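Local coordinates for protein AxyAgu115A (Amphibacillus xylanus NBRC 15112, PDB 6NPS) that acts as a family GH115 alpha-glucuronidase, a glycoside hydrolase that probably removes glucuronic acid side groups from arabinoglucuronoxylan, at residues L21-E26 against A64-T69; D58-H63 against Q107-A112; S425-K430 against L509-T514; N477-T482 against E818-Y823. The protein carries 3 engineered substitutions. All blocks are in the same frame, centred on the assembly; numbering follows the deposited sequence.

Contact 1 (L21-E26 against A64-T69)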
# COMPACT_ATOMS: atom_id res chain seq x y z
N LEU A 21 -0.07 34.29 63.73
CA LEU A 21 -1.34 33.91 63.13
C LEU A 21 -1.79 32.52 63.58
O LEU A 21 -2.96 32.32 63.94
CB LEU A 21 -1.22 33.95 61.61
CG LEU A 21 -2.47 33.47 60.90
CD1 LEU A 21 -3.65 34.44 61.23
CD2 LEU A 21 -2.19 33.39 59.41
N PHE A 22 -0.89 31.53 63.52
CA PHE A 22 -1.22 30.14 63.78
C PHE A 22 -0.79 29.77 65.19
O PHE A 22 0.25 30.21 65.67
CB PHE A 22 -0.53 29.18 62.81
CG PHE A 22 -1.18 29.12 61.46
CD1 PHE A 22 -0.98 30.13 60.54
CD2 PHE A 22 -1.99 28.05 61.10
CE1 PHE A 22 -1.55 30.08 59.29
CE2 PHE A 22 -2.59 28.00 59.83
CZ PHE A 22 -2.38 29.03 58.94
N TYR A 23 -1.60 28.94 65.83
CA TYR A 23 -1.31 28.43 67.16
C TYR A 23 -0.81 27.00 67.02
O TYR A 23 -1.33 26.24 66.21
CB TYR A 23 -2.55 28.48 68.03
CG TYR A 23 -2.34 27.92 69.42
CD1 TYR A 23 -1.38 28.45 70.27
CD2 TYR A 23 -3.09 26.84 69.87
CE1 TYR A 23 -1.17 27.93 71.55
CE2 TYR A 23 -2.90 26.32 71.18
CZ TYR A 23 -1.94 26.86 72.00
OH TYR A 23 -1.76 26.34 73.26
N GLN A 24 0.22 26.64 67.79
CA GLN A 24 0.84 25.33 67.64
C GLN A 24 0.79 24.58 68.98
O GLN A 24 1.12 25.15 70.03
CB GLN A 24 2.29 25.49 67.18
CG GLN A 24 2.83 24.34 66.36
CD GLN A 24 4.14 24.70 65.66
OE1 GLN A 24 5.20 24.72 66.30
NE2 GLN A 24 4.07 25.02 64.37
N GLU A 25 0.36 23.32 68.95
CA GLU A 25 0.29 22.53 70.17
C GLU A 25 1.31 21.41 70.13
O GLU A 25 1.48 20.74 69.10
CB GLU A 25 -1.12 21.95 70.39
CG GLU A 25 -2.17 22.97 70.78
CD GLU A 25 -3.55 22.33 71.02
OE1 GLU A 25 -4.07 22.43 72.16
OE2 GLU A 25 -4.11 21.75 70.06
N GLU A 26 1.99 21.22 71.26
CA GLU A 26 2.84 20.05 71.47
C GLU A 26 2.12 18.73 71.20
O GLU A 26 2.74 17.80 70.66
CB GLU A 26 3.34 20.08 72.92
CG GLU A 26 4.71 19.49 73.11
CD GLU A 26 4.69 18.02 73.51
OE1 GLU A 26 5.79 17.47 73.72
OE2 GLU A 26 3.60 17.41 73.60
N ALA A 64 -6.90 34.72 64.84
CA ALA A 64 -5.97 33.61 64.88
C ALA A 64 -6.60 32.39 64.23
O ALA A 64 -7.82 32.28 64.11
CB ALA A 64 -5.56 33.30 66.34
N VAL A 65 -5.75 31.47 63.77
CA VAL A 65 -6.16 30.21 63.17
C VAL A 65 -5.83 29.13 64.19
O VAL A 65 -4.68 29.01 64.62
CB VAL A 65 -5.46 29.95 61.83
CG1 VAL A 65 -5.77 28.54 61.34
CG2 VAL A 65 -5.86 31.02 60.75
N LEU A 66 -6.84 28.39 64.64
CA LEU A 66 -6.70 27.37 65.69
C LEU A 66 -7.11 26.04 65.09
O LEU A 66 -8.28 25.84 64.75
CB LEU A 66 -7.55 27.71 66.91
CG LEU A 66 -7.38 29.10 67.54
CD1 LEU A 66 -8.35 29.34 68.70
CD2 LEU A 66 -5.96 29.31 68.01
N TYR A 67 -6.15 25.13 64.92
CA TYR A 67 -6.39 23.85 64.27
C TYR A 67 -5.99 22.70 65.19
O TYR A 67 -5.21 22.85 66.12
CB TYR A 67 -5.63 23.76 62.95
CG TYR A 67 -4.13 23.62 63.12
CD1 TYR A 67 -3.30 24.74 63.19
CD2 TYR A 67 -3.53 22.34 63.25
CE1 TYR A 67 -1.94 24.62 63.36
CE2 TYR A 67 -2.17 22.21 63.43
CZ TYR A 67 -1.38 23.35 63.48
OH TYR A 67 -0.02 23.22 63.64
N GLY A 68 -6.54 21.52 64.91
CA GLY A 68 -6.24 20.38 65.75
C GLY A 68 -7.05 19.18 65.33
O GLY A 68 -7.98 19.27 64.51
N THR A 69 -6.65 18.03 65.89
CA THR A 69 -7.32 16.75 65.73
C THR A 69 -7.99 16.41 67.05
O THR A 69 -7.35 16.50 68.12
CB THR A 69 -6.32 15.64 65.36
OG1 THR A 69 -5.55 16.04 64.22
CG2 THR A 69 -7.04 14.32 65.04
O HOH W 1 -3.87 25.17 66.71
O HOH W 2 -3.54 21.24 67.52

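Contact 2 (D58-H63 against Q107-A112)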
# COMPACT_ATOMS: atom_id res chain seq x y z
N ASP A 58 -0.43 33.81 74.59
CA ASP A 58 -0.41 35.26 74.67
C ASP A 58 0.28 35.91 73.48
O ASP A 58 0.25 37.14 73.36
CB ASP A 58 0.26 35.69 75.96
CG ASP A 58 -0.66 35.57 77.15
OD1 ASP A 58 -1.80 36.09 77.06
OD2 ASP A 58 -0.26 34.96 78.16
N MET A 59 0.88 35.11 72.60
CA MET A 59 1.56 35.65 71.43
C MET A 59 0.73 35.58 70.14
O MET A 59 1.24 35.89 69.06
CB MET A 59 2.90 34.93 71.22
CG MET A 59 3.73 34.79 72.48
SD MET A 59 4.84 36.20 72.74
CE MET A 59 5.92 36.04 71.33
N LEU A 60 -0.53 35.18 70.26
CA LEU A 60 -1.39 35.04 69.09
C LEU A 60 -1.87 36.41 68.63
O LEU A 60 -1.91 37.38 69.39
CB LEU A 60 -2.59 34.15 69.43
CG LEU A 60 -2.26 32.67 69.63
CD1 LEU A 60 -3.49 31.90 70.15
CD2 LEU A 60 -1.83 32.15 68.26
N SER A 61 -2.26 36.47 67.37
CA SER A 61 -2.84 37.68 66.83
C SER A 61 -4.28 37.83 67.32
O SER A 61 -4.93 36.86 67.73
CB SER A 61 -2.76 37.62 65.30
OG SER A 61 -3.83 38.32 64.67
N ARG A 62 -4.79 39.06 67.29
CA ARG A 62 -6.20 39.27 67.63
C ARG A 62 -7.14 38.38 66.79
O ARG A 62 -8.17 37.95 67.31
CB ARG A 62 -6.57 40.74 67.47
CG ARG A 62 -5.84 41.64 68.46
CD ARG A 62 -5.48 42.98 67.83
NE ARG A 62 -4.26 43.56 68.38
CZ ARG A 62 -4.20 44.53 69.28
NH1 ARG A 62 -5.31 45.06 69.77
NH2 ARG A 62 -3.02 44.99 69.69
N HIS A 63 -6.79 38.08 65.54
CA HIS A 63 -7.49 37.08 64.72
C HIS A 63 -6.52 35.94 64.45
O HIS A 63 -5.44 36.15 63.88
CB HIS A 63 -8.00 37.66 63.39
CG HIS A 63 -9.01 38.76 63.55
ND1 HIS A 63 -9.83 39.18 62.52
CD2 HIS A 63 -9.34 39.52 64.62
CE1 HIS A 63 -10.61 40.17 62.95
NE2 HIS A 63 -10.33 40.39 64.22
N GLN A 107 -8.14 34.52 75.83
CA GLN A 107 -7.71 35.88 76.13
C GLN A 107 -6.73 36.39 75.08
O GLN A 107 -5.82 35.67 74.66
CB GLN A 107 -7.07 35.95 77.52
CG GLN A 107 -7.32 37.28 78.20
CD GLN A 107 -8.63 37.30 78.99
OE1 GLN A 107 -8.68 36.84 80.14
NE2 GLN A 107 -9.69 37.82 78.37
N GLY A 108 -6.93 37.63 74.65
CA GLY A 108 -6.10 38.23 73.62
C GLY A 108 -6.54 37.97 72.19
O GLY A 108 -6.16 38.74 71.29
N VAL A 109 -7.33 36.92 71.94
CA VAL A 109 -7.82 36.57 70.61
C VAL A 109 -9.29 37.02 70.50
O VAL A 109 -10.15 36.55 71.26
CB VAL A 109 -7.67 35.07 70.33
CG1 VAL A 109 -8.07 34.71 68.91
CG2 VAL A 109 -6.24 34.66 70.53
N GLU A 110 -9.58 37.93 69.55
CA GLU A 110 -10.93 38.44 69.33
C GLU A 110 -11.77 37.53 68.43
O GLU A 110 -12.97 37.38 68.66
CB GLU A 110 -10.86 39.84 68.72
CG GLU A 110 -10.08 40.81 69.60
CD GLU A 110 -9.93 42.20 69.01
OE1 GLU A 110 -10.95 42.79 68.60
OE2 GLU A 110 -8.79 42.72 68.97
N LYS A 111 -11.18 36.95 67.39
CA LYS A 111 -11.85 36.05 66.47
C LYS A 111 -10.86 34.97 66.11
O LYS A 111 -9.65 35.22 66.03
CB LYS A 111 -12.33 36.71 65.14
CG LYS A 111 -13.26 37.89 65.28
CD LYS A 111 -14.61 37.50 65.89
CE LYS A 111 -15.46 36.63 64.96
NZ LYS A 111 -16.91 36.68 65.38
N ALA A 112 -11.36 33.77 65.88
CA ALA A 112 -10.52 32.69 65.42
C ALA A 112 -11.28 31.85 64.41
O ALA A 112 -12.50 31.66 64.51
CB ALA A 112 -10.03 31.79 66.58

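Contact 3 (S425-K430 against L509-T514)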
# COMPACT_ATOMS: atom_id res chain seq x y z
N SER A 425 -4.99 11.20 27.37
CA SER A 425 -5.95 10.99 26.29
C SER A 425 -7.29 10.50 26.84
O SER A 425 -8.07 9.89 26.10
CB SER A 425 -5.39 10.00 25.25
OG SER A 425 -5.00 8.79 25.90
N SER A 426 -7.55 10.73 28.13
CA SER A 426 -8.81 10.38 28.77
C SER A 426 -9.78 11.57 28.80
O SER A 426 -9.39 12.75 28.77
CB SER A 426 -8.58 9.86 30.19
OG SER A 426 -7.64 8.77 30.15
N TYR A 427 -11.05 11.25 28.87
CA TYR A 427 -12.12 12.21 28.56
C TYR A 427 -13.14 12.14 29.68
O TYR A 427 -13.66 11.06 29.96
CB TYR A 427 -12.71 11.81 27.20
CG TYR A 427 -13.78 12.72 26.61
CD1 TYR A 427 -13.54 14.06 26.42
CD2 TYR A 427 -15.01 12.19 26.21
CE1 TYR A 427 -14.58 14.91 25.88
CE2 TYR A 427 -16.01 12.99 25.66
CZ TYR A 427 -15.78 14.34 25.48
OH TYR A 427 -16.79 15.11 24.94
N LEU A 428 -13.45 13.28 30.32
CA LEU A 428 -14.27 13.25 31.53
C LEU A 428 -15.62 12.56 31.36
O LEU A 428 -15.99 11.77 32.25
CB LEU A 428 -14.47 14.67 32.07
CG LEU A 428 -13.20 15.37 32.59
CD1 LEU A 428 -13.59 16.52 33.55
CD2 LEU A 428 -12.21 14.43 33.30
N PRO A 429 -16.38 12.77 30.27
CA PRO A 429 -17.67 12.08 30.15
C PRO A 429 -17.58 10.58 30.23
O PRO A 429 -18.47 9.93 30.80
CB PRO A 429 -18.17 12.52 28.75
CG PRO A 429 -17.60 13.92 28.63
CD PRO A 429 -16.22 13.82 29.23
N LYS A 430 -16.53 10.00 29.63
CA LYS A 430 -16.33 8.57 29.71
C LYS A 430 -15.97 8.13 31.13
O LYS A 430 -16.50 7.13 31.64
CB LYS A 430 -15.22 8.18 28.73
CG LYS A 430 -14.72 6.74 28.84
CD LYS A 430 -15.64 5.77 28.18
CE LYS A 430 -15.02 4.35 28.15
NZ LYS A 430 -14.17 4.06 26.96
N LEU A 509 -10.26 24.33 24.63
CA LEU A 509 -9.02 23.59 24.43
C LEU A 509 -9.05 22.25 25.16
O LEU A 509 -8.70 21.21 24.59
CB LEU A 509 -7.80 24.40 24.93
CG LEU A 509 -7.51 25.65 24.11
CD1 LEU A 509 -6.36 26.44 24.70
CD2 LEU A 509 -7.20 25.26 22.66
N LEU A 510 -9.45 22.27 26.45
CA LEU A 510 -9.36 21.06 27.27
C LEU A 510 -10.40 20.05 26.83
O LEU A 510 -10.10 18.86 26.65
CB LEU A 510 -9.58 21.39 28.76
CG LEU A 510 -8.58 22.32 29.41
CD1 LEU A 510 -8.89 22.48 30.92
CD2 LEU A 510 -7.21 21.73 29.20
N ASN A 511 -11.64 20.51 26.67
CA ASN A 511 -12.71 19.66 26.17
C ASN A 511 -12.42 19.20 24.76
O ASN A 511 -12.64 18.03 24.41
CB ASN A 511 -14.03 20.42 26.22
CG ASN A 511 -15.22 19.50 26.22
OD1 ASN A 511 -15.52 18.87 27.23
ND2 ASN A 511 -15.88 19.39 25.07
N GLY A 512 -11.90 20.11 23.93
CA GLY A 512 -11.47 19.83 22.58
C GLY A 512 -10.40 18.77 22.43
O GLY A 512 -10.63 17.77 21.74
N TYR A 513 -9.22 18.96 23.04
CA TYR A 513 -8.16 17.99 22.79
C TYR A 513 -8.51 16.63 23.39
O TYR A 513 -8.18 15.59 22.80
CB TYR A 513 -6.80 18.53 23.30
CG TYR A 513 -6.37 18.12 24.71
CD1 TYR A 513 -5.86 16.85 24.97
CD2 TYR A 513 -6.42 19.04 25.77
CE1 TYR A 513 -5.45 16.48 26.26
CE2 TYR A 513 -6.02 18.66 27.10
CZ TYR A 513 -5.54 17.38 27.31
OH TYR A 513 -5.14 17.00 28.61
N THR A 514 -9.20 16.60 24.54
CA THR A 514 -9.44 15.29 25.16
C THR A 514 -10.46 14.47 24.38
O THR A 514 -10.34 13.23 24.33
CB THR A 514 -9.87 15.41 26.65
OG1 THR A 514 -11.02 16.28 26.81
CG2 THR A 514 -8.71 15.91 27.53
O HOH W 3 -18.00 17.18 26.74
O HOH W 4 -17.67 17.58 23.89
O HOH W 5 -12.13 15.86 29.31

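Contact 4 (N477-T482 against E818-Y823)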
# COMPACT_ATOMS: atom_id res chain seq x y z
N ASN A 477 -26.21 11.29 40.31
CA ASN A 477 -27.29 12.28 40.32
C ASN A 477 -26.92 13.56 39.59
O ASN A 477 -27.78 14.42 39.40
CB ASN A 477 -27.71 12.61 41.77
CG ASN A 477 -29.11 13.28 41.86
OD1 ASN A 477 -30.00 13.04 41.04
ND2 ASN A 477 -29.29 14.11 42.89
N ALA A 478 -25.67 13.70 39.17
CA ALA A 478 -25.22 14.90 38.48
C ALA A 478 -24.87 14.57 37.04
O ALA A 478 -23.71 14.68 36.63
CB ALA A 478 -24.00 15.49 39.20
N ILE A 479 -25.84 14.11 36.27
CA ILE A 479 -25.58 13.80 34.86
C ILE A 479 -25.24 15.07 34.09
O ILE A 479 -25.74 16.17 34.38
CB ILE A 479 -26.80 13.07 34.26
CG1 ILE A 479 -26.47 12.56 32.85
CG2 ILE A 479 -27.98 14.00 34.23
CD1 ILE A 479 -27.35 11.40 32.46
N ASN A 480 -24.38 14.94 33.09
CA ASN A 480 -23.99 16.06 32.22
C ASN A 480 -23.45 17.25 33.02
O ASN A 480 -23.75 18.42 32.73
CB ASN A 480 -25.17 16.47 31.33
CG ASN A 480 -25.54 15.36 30.33
OD1 ASN A 480 -24.65 14.73 29.74
ND2 ASN A 480 -26.83 15.07 30.19
N LYS A 481 -22.62 16.98 34.03
CA LYS A 481 -21.98 18.07 34.77
C LYS A 481 -20.46 18.08 34.64
O LYS A 481 -19.80 18.85 35.34
CB LYS A 481 -22.39 18.02 36.25
CG LYS A 481 -23.89 18.30 36.45
CD LYS A 481 -24.13 19.64 37.15
CE LYS A 481 -25.56 20.18 36.92
NZ LYS A 481 -25.71 21.21 35.84
N THR A 482 -19.87 17.24 33.76
CA THR A 482 -18.42 17.27 33.63
C THR A 482 -17.95 18.54 32.93
O THR A 482 -16.82 18.99 33.16
CB THR A 482 -17.87 16.00 32.93
OG1 THR A 482 -18.42 15.87 31.62
CG2 THR A 482 -18.22 14.70 33.73
N GLU A 818 -31.27 8.34 28.84
CA GLU A 818 -30.76 9.69 29.01
C GLU A 818 -29.75 10.00 27.92
O GLU A 818 -28.97 9.11 27.52
CB GLU A 818 -30.07 9.83 30.38
CG GLU A 818 -30.99 9.68 31.57
CD GLU A 818 -31.60 11.00 32.00
OE1 GLU A 818 -31.40 12.02 31.29
OE2 GLU A 818 -32.30 11.02 33.04
N VAL A 819 -29.68 11.26 27.49
CA VAL A 819 -28.65 11.68 26.55
C VAL A 819 -27.44 12.11 27.35
O VAL A 819 -27.55 12.98 28.23
CB VAL A 819 -29.13 12.84 25.65
CG1 VAL A 819 -27.98 13.29 24.67
CG2 VAL A 819 -30.42 12.46 24.87
N LEU A 820 -26.29 11.50 27.06
CA LEU A 820 -25.00 11.88 27.62
C LEU A 820 -24.36 12.86 26.64
O LEU A 820 -23.85 12.46 25.60
CB LEU A 820 -24.12 10.65 27.83
CG LEU A 820 -24.66 9.61 28.84
CD1 LEU A 820 -23.77 8.33 28.91
CD2 LEU A 820 -24.70 10.25 30.19
N ASP A 821 -24.39 14.15 26.99
CA ASP A 821 -23.87 15.20 26.11
C ASP A 821 -22.39 14.97 25.85
O ASP A 821 -21.63 14.64 26.76
CB ASP A 821 -24.05 16.58 26.73
CG ASP A 821 -25.52 16.91 27.03
OD1 ASP A 821 -26.42 16.30 26.41
OD2 ASP A 821 -25.75 17.80 27.89
N GLY A 822 -21.99 15.13 24.58
CA GLY A 822 -20.57 15.05 24.22
C GLY A 822 -19.95 13.68 24.34
O GLY A 822 -18.74 13.55 24.13
N TYR A 823 -20.73 12.65 24.64
CA TYR A 823 -20.16 11.33 24.86
C TYR A 823 -19.77 10.69 23.52
O TYR A 823 -20.34 11.01 22.47
CB TYR A 823 -21.18 10.46 25.61
CG TYR A 823 -20.62 9.19 26.18
CD1 TYR A 823 -20.52 8.07 25.38
CD2 TYR A 823 -20.19 9.10 27.51
CE1 TYR A 823 -20.02 6.92 25.86
CE2 TYR A 823 -19.68 7.90 28.00
CZ TYR A 823 -19.60 6.82 27.16
OH TYR A 823 -19.10 5.61 27.58
O HOH W 6 -22.06 13.51 29.18

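Contact 1 (L21-E26 against A64-T69)
Residues 21-23 of segment 21-26 run parallel to strand 64-69, bridged at Phe22 and Val65, before the chains diverge with their end-to-end directions 36° apart. Helix 30-47 covers one face and helix 74-81 the other, an alpha/beta layering near the N-terminus. Val65 N donates to Leu21 O at 2.9 Å, almost straight at 171°, whereas the return bond from Tyr23 N to Val65 O is weak at 3.3 Å. On the face that carries Phe22, Val65 CB sits over the ring in a CH-pi contact, and its CG1, anti to the backbone N, reaches Phe22 CE2 at 3.6 Å. On the opposite face Leu66 CD2 presses on Tyr23 CB at 3.5 Å, while the Tyr23 hydroxyl is hydrogen-bonded to Arg57. Tyr67 adopts the crowded first torsion (chi1 71°), which brings its ring alongside segment 21-26, CE1 lying 3.3 Å from Tyr23 O and the same CE1 coming to the edge of the Phe22 ring. An alanine here would remove the ring that meets Tyr23 O, Phe22 and helix 30-47, and would probably loosen the packing between strand and helix. Where the strands part, water replaces direct pairing. One water accepts from Tyr67 N and donates to Tyr23 O; a second donates at 2.7 Å to Tyr67 O and at 2.7 Å to Glu25 OE2.

Contact 2 (D58-H63 against Q107-A112)
Arg62 begins beside Glu110, and the two side chains run next to each other in the same direction. Arg62 CB lies 3.3 Å from Glu110 OE2, and CG, anti to its own carbonyl carbon, comes closer still, at 3.2 Å from that same oxygen. CD stays with OE2 as well, at 3.5 Å, and the bends at chi2 and chi3 lead the tip away. Glu110 OE2 lies off the guanidinium edge, near its plane, but Arg62 NH1 stays 4.3 Å away, beyond salt-bridge range; the guanidinium and carboxylate planes stand 67° apart. The charges may still attract at this exposed margin, yet it is the aliphatic part of the arginine that touches the carboxylate. Beneath them the backbone makes an irregular parallel pairing of the kind seen at a beta bulge, in which one carbonyl serves two successive amides: Arg62 O receives Glu110 N at 2.6 Å, bent to 137°, and Lys111 N at 3.2 Å, much straighter. The chain turns a corner at Arg62-His63 and at Glu110, just where strand 109-117 begins to run beside strand 64-69. Past this point His63 and Lys111 point the same way, and Lys111 CB sits centrally over the imidazole face in a CH-pi contact, its CG following toward NE2. Thr6 N hydrogen-bonds to His63 ND1, which helps fix the rotation of the ring. Farther inward, Leu60 CB packs on Val109 CG2 at 3.8 Å, and Ser61 OG donates to His63 O from above the carbonyl plane.

Contact 3 (S425-K430 against L509-T514)
Two torsions set up the meeting: Tyr427 holds CG anti to its backbone N (chi1 -175°), and Thr514 places OG1 in the crowded position between its N and carbonyl carbon (chi1 55°). The side chains cross at about a right angle, and Thr514 OG1 arrives in plane at the ring edge, 3.4 Å from Tyr427 CD1. Pro429 CD covers one face of the same ring, from the first turn of helix 428-440. This helix follows strand 405-410 of the TIM-barrel core, and the contact sets its N-cap residue, Tyr427, against helix 500-519. Thr514 OG1 gives its proton to Leu510 O at 2.7 Å, along a lone pair, and CB of the same threonine touches Ser426 O at 3.4 Å. Water completes the joint. One molecule accepts from Leu428 N at 3.1 Å and donates to Thr514 OG1; two others link Tyr427 OH with the amide of Asn511, one donating to OD1 and one accepting from ND2. Tyr427 OH also bonds to Gly822 O of the C-terminal region. With no direct hydrogen bond across the segments, their polar coupling runs through water, and the threonine hydroxyl, its proton committed within its own helix, can only accept from the bridging molecule.

Contact 4 (N477-T482 against E818-Y823)
Asn480 grips the last part of strand 814-821 by its side-chain amide, which hydrogen-bonds to backbone through both its N and its O. ND2 donates to Val819 O at 3.0 Å, nearly straight at 172° and with the acceptor in the amide plane, while OD1 accepts from Asp821 N at 2.8 Å, the donor standing above the amide carbonyl plane. Asn480 is the third residue of a type II turn from Ala478 to Lys481, with left-handed backbone angles, and CG lies anti to its carbonyl carbon. Next to it is the apolar, more closely packed part: Ile479 CD1 meets Leu820 CD2 at 3.7 Å, crossing at about a right angle, and touches Glu818 CB at 3.8 Å, with Phe833 of the adjoining strand also against Ile479. The other side is looser and more polar. There the exposed Asp821 carboxylate lies stacked on the Asn480 amide, the planes 4° apart and OD2 3.5 Å from CG, and one water donates both to Asn480 OD1 and to Asp821 O. An alanine here would remove both hydrogen bonds and the stacked amide, and would probably loosen the turn from the strand. Glu818 turns its own charge to Arg816. The arrangement is a domain interface, in which a turn of the GH115 family region meets the last part of a strand from the C-terminal domain, a member of the galactose-binding-domain-like clan.

Overall arrangement
Contacts 1 and 2 belong to one N-terminal alpha/beta region, 11 Å apart between centres, and contribute strands 64-69 and 109-117, neighbours in one sheet; Ala64 N meets Lys111 O where they join. Contact 1 is buried and mostly apolar, with two bridging waters, whereas contact 2 combines one carbonyl shared by two amides with exposed charged side chains. Contacts 3 and 4 lie nearer the chain centre, their centres about 14 Å apart and each more than 40 Å from that of contact 1. They meet through Tyr427 OH and Gly822 O. Contact 3 is buried yet water-linked between a helix start and helix 500-519, while contact 4, at the surface, relies on direct hydrogen bonds of a side-chain amide.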